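Local structure of tryptophan--tRNA ligase (Campylobacter jejuni subsp. jejuni, 3TZL) at residues Ile18-Phe22 with Ala275-Glu279. The protein catalyses the ATP-dependent attachment of tryptophan to tRNA(Trp), as a homodimeric class I aminoacyl-tRNA synthetase. Numbering follows the deposited sequence.
Sequences IGNYF and AYFKE. With ADP (adenosine-5'-diphosphate), chain I.
The helical turn that begins in the HIGH region of class I aminoacyl-tRNA synthetases can face the nucleotide and also pack against C-terminal helices. Residues 18-22 open helix 18-30, closed by the hydrogen bond from F22 N to I18 O (2.9 Å). Toward ADP, N20 ND2 donates to O1A (3.0 Å) and O4' (3.1 Å), and G19 O lies 3.2 Å from adenine C4; a CB there would crowd the base. Across the contact stand Y276, ending helix 262-276, and F277, whose phi/psi of -105/4 departs from its helical neighbours; I18 and F277 CA atoms are 10.1 Å apart. Y21 (chi1 t) offers a ring face to the edge of F277 (chi1 m), T-shaped, centroids 5.5 Å apart, planes at 79°. I18 CG2 (chi1 p) touches F277 CE2 at 3.7 Å. Y276 (chi1 t) sets OH 3.6 Å from Y21 CE2; its ring meets F22 (chi1 m) obliquely, centroids 5.9 Å, planes 45°. These aromatics join C-terminal helices to a helix start whose glycine under adenine typifies the HIGH-region ATP site.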
loop_
_atom_site.group_PDB
_atom_site.type_symbol
_atom_site.label_atom_id
_atom_site.label_comp_id
_atom_site.label_asym_id
_atom_site.label_seq_id
_atom_site.Cartn_x
_atom_site.Cartn_y
_atom_site.Cartn_z
ATOM N N ILE B 18 13.729 26.802 17.606
ATOM C CA ILE B 18 14.985 27.259 17.004
ATOM C C ILE B 18 16.064 26.174 16.964
ATOM O O ILE B 18 17.066 26.318 16.272
ATOM C CB ILE B 18 15.509 28.541 17.659
ATOM C CG1 ILE B 18 15.776 28.323 19.148
ATOM C CG2 ILE B 18 14.507 29.685 17.453
ATOM C CD1 ILE B 18 16.525 29.521 19.809
ATOM N N GLY B 19 15.844 25.086 17.699
ATOM C CA GLY B 19 16.731 23.940 17.650
ATOM C C GLY B 19 16.574 23.160 16.349
ATOM O O GLY B 19 17.556 22.740 15.742
ATOM N N ASN B 20 15.332 22.960 15.924
ATOM C CA ASN B 20 15.067 22.371 14.614
ATOM C C ASN B 20 15.663 23.240 13.525
ATOM O O ASN B 20 16.216 22.740 12.552
ATOM C CB ASN B 20 13.562 22.218 14.380
ATOM C CG ASN B 20 12.898 21.361 15.432
ATOM O OD1 ASN B 20 12.023 21.827 16.157
ATOM N ND2 ASN B 20 13.312 20.097 15.523
ATOM N N TYR B 21 15.554 24.552 13.699
ATOM C CA TYR B 21 16.032 25.474 12.683
ATOM C C TYR B 21 17.540 25.461 12.541
ATOM O O TYR B 21 18.068 25.175 11.467
ATOM C CB TYR B 21 15.560 26.900 12.943
ATOM C CG TYR B 21 16.045 27.830 11.863
ATOM C CD1 TYR B 21 15.586 27.693 10.563
ATOM C CD2 TYR B 21 16.978 28.808 12.127
ATOM C CE1 TYR B 21 16.028 28.505 9.556
ATOM C CE2 TYR B 21 17.429 29.643 11.117
ATOM C CZ TYR B 21 16.945 29.479 9.830
ATOM O OH TYR B 21 17.372 30.288 8.808
ATOM N N PHE B 22 18.240 25.789 13.619
ATOM C CA PHE B 22 19.688 25.922 13.542
ATOM C C PHE B 22 20.372 24.566 13.536
ATOM O O PHE B 22 21.539 24.455 13.162
ATOM C CB PHE B 22 20.224 26.799 14.687
ATOM C CG PHE B 22 19.842 28.254 14.563
ATOM C CD1 PHE B 22 20.457 29.064 13.621
ATOM C CD2 PHE B 22 18.859 28.804 15.377
ATOM C CE1 PHE B 22 20.098 30.406 13.490
ATOM C CE2 PHE B 22 18.499 30.140 15.258
ATOM C CZ PHE B 22 19.118 30.941 14.312
ATOM N N ALA B 275 12.740 39.907 15.284
ATOM C CA ALA B 275 13.179 40.578 14.067
ATOM C C ALA B 275 13.720 39.560 13.074
ATOM O O ALA B 275 13.481 39.670 11.878
ATOM C CB ALA B 275 14.234 41.650 14.382
ATOM N N TYR B 276 14.438 38.568 13.586
ATOM C CA TYR B 276 15.055 37.547 12.759
ATOM C C TYR B 276 14.001 36.678 12.047
ATOM O O TYR B 276 14.200 36.247 10.912
ATOM C CB TYR B 276 15.978 36.685 13.620
ATOM C CG TYR B 276 16.797 35.665 12.859
ATOM C CD1 TYR B 276 16.264 34.428 12.522
ATOM C CD2 TYR B 276 18.114 35.930 12.502
ATOM C CE1 TYR B 276 17.012 33.483 11.831
ATOM C CE2 TYR B 276 18.879 34.993 11.807
ATOM C CZ TYR B 276 18.323 33.773 11.478
ATOM O OH TYR B 276 19.068 32.841 10.797
ATOM N N PHE B 277 12.879 36.426 12.711
ATOM C CA PHE B 277 11.868 35.539 12.136
ATOM C C PHE B 277 10.657 36.281 11.600
ATOM O O PHE B 277 9.692 35.665 11.141
ATOM C CB PHE B 277 11.444 34.479 13.143
ATOM C CG PHE B 277 12.455 33.372 13.304
ATOM C CD1 PHE B 277 12.795 32.558 12.220
ATOM C CD2 PHE B 277 13.060 33.145 14.521
ATOM C CE1 PHE B 277 13.720 31.535 12.355
ATOM C CE2 PHE B 277 13.993 32.117 14.673
ATOM C CZ PHE B 277 14.320 31.309 13.586
ATOM N N LYS B 278 10.727 37.608 11.650
ATOM C CA LYS B 278 9.587 38.444 11.310
ATOM C C LYS B 278 9.051 38.106 9.923
ATOM O O LYS B 278 7.855 37.909 9.751
ATOM C CB LYS B 278 9.956 39.921 11.377
ATOM C CG LYS B 278 8.781 40.851 11.142
ATOM C CD LYS B 278 9.177 42.288 11.460
ATOM C CE LYS B 278 8.060 43.267 11.125
ATOM N NZ LYS B 278 7.748 43.246 9.666
ATOM N N GLU B 279 9.945 38.008 8.949
ATOM C CA GLU B 279 9.535 37.775 7.566
ATOM C C GLU B 279 8.971 36.365 7.392
ATOM O O GLU B 279 7.955 36.171 6.737
ATOM C CB GLU B 279 10.725 38.005 6.636
ATOM C CG GLU B 279 10.377 38.211 5.175
ATOM C CD GLU B 279 11.272 39.261 4.513
ATOM O OE1 GLU B 279 11.684 40.225 5.210
ATOM O OE2 GLU B 279 11.563 39.122 3.299
HETATM P PB ADP I . 12.639 17.140 19.842
HETATM O O1B ADP I . 12.342 18.524 20.347
HETATM O O2B ADP I . 11.409 16.360 19.447
HETATM O O3B ADP I . 13.622 16.333 20.667
HETATM P PA ADP I . 12.997 16.745 17.065
HETATM O O1A ADP I . 11.901 17.573 16.441
HETATM O O2A ADP I . 12.767 15.263 17.275
HETATM O O3A ADP I . 13.396 17.461 18.464
HETATM O "O5'" ADP I . 14.336 16.931 16.181
HETATM C "C5'" ADP I . 14.279 16.960 14.754
HETATM C "C4'" ADP I . 15.628 17.403 14.193
HETATM O "O4'" ADP I . 15.974 18.709 14.665
HETATM C "C3'" ADP I . 16.738 16.459 14.616
HETATM O "O3'" ADP I . 17.147 15.689 13.483
HETATM C "C2'" ADP I . 17.874 17.338 15.103
HETATM O "O2'" ADP I . 18.959 17.315 14.169
HETATM C "C1'" ADP I . 17.322 18.750 15.147
HETATM N N9 ADP I . 17.346 19.273 16.540
HETATM C C8 ADP I . 16.344 19.188 17.443
HETATM N N7 ADP I . 16.679 19.773 18.623
HETATM C C5 ADP I . 17.928 20.252 18.478
HETATM C C6 ADP I . 18.885 20.986 19.337
HETATM N N6 ADP I . 18.553 21.321 20.609
HETATM N N1 ADP I . 20.089 21.301 18.804
HETATM C C2 ADP I . 20.422 20.962 17.540
HETATM N N3 ADP I . 19.603 20.296 16.703
HETATM C C4 ADP I . 18.365 19.922 17.109
#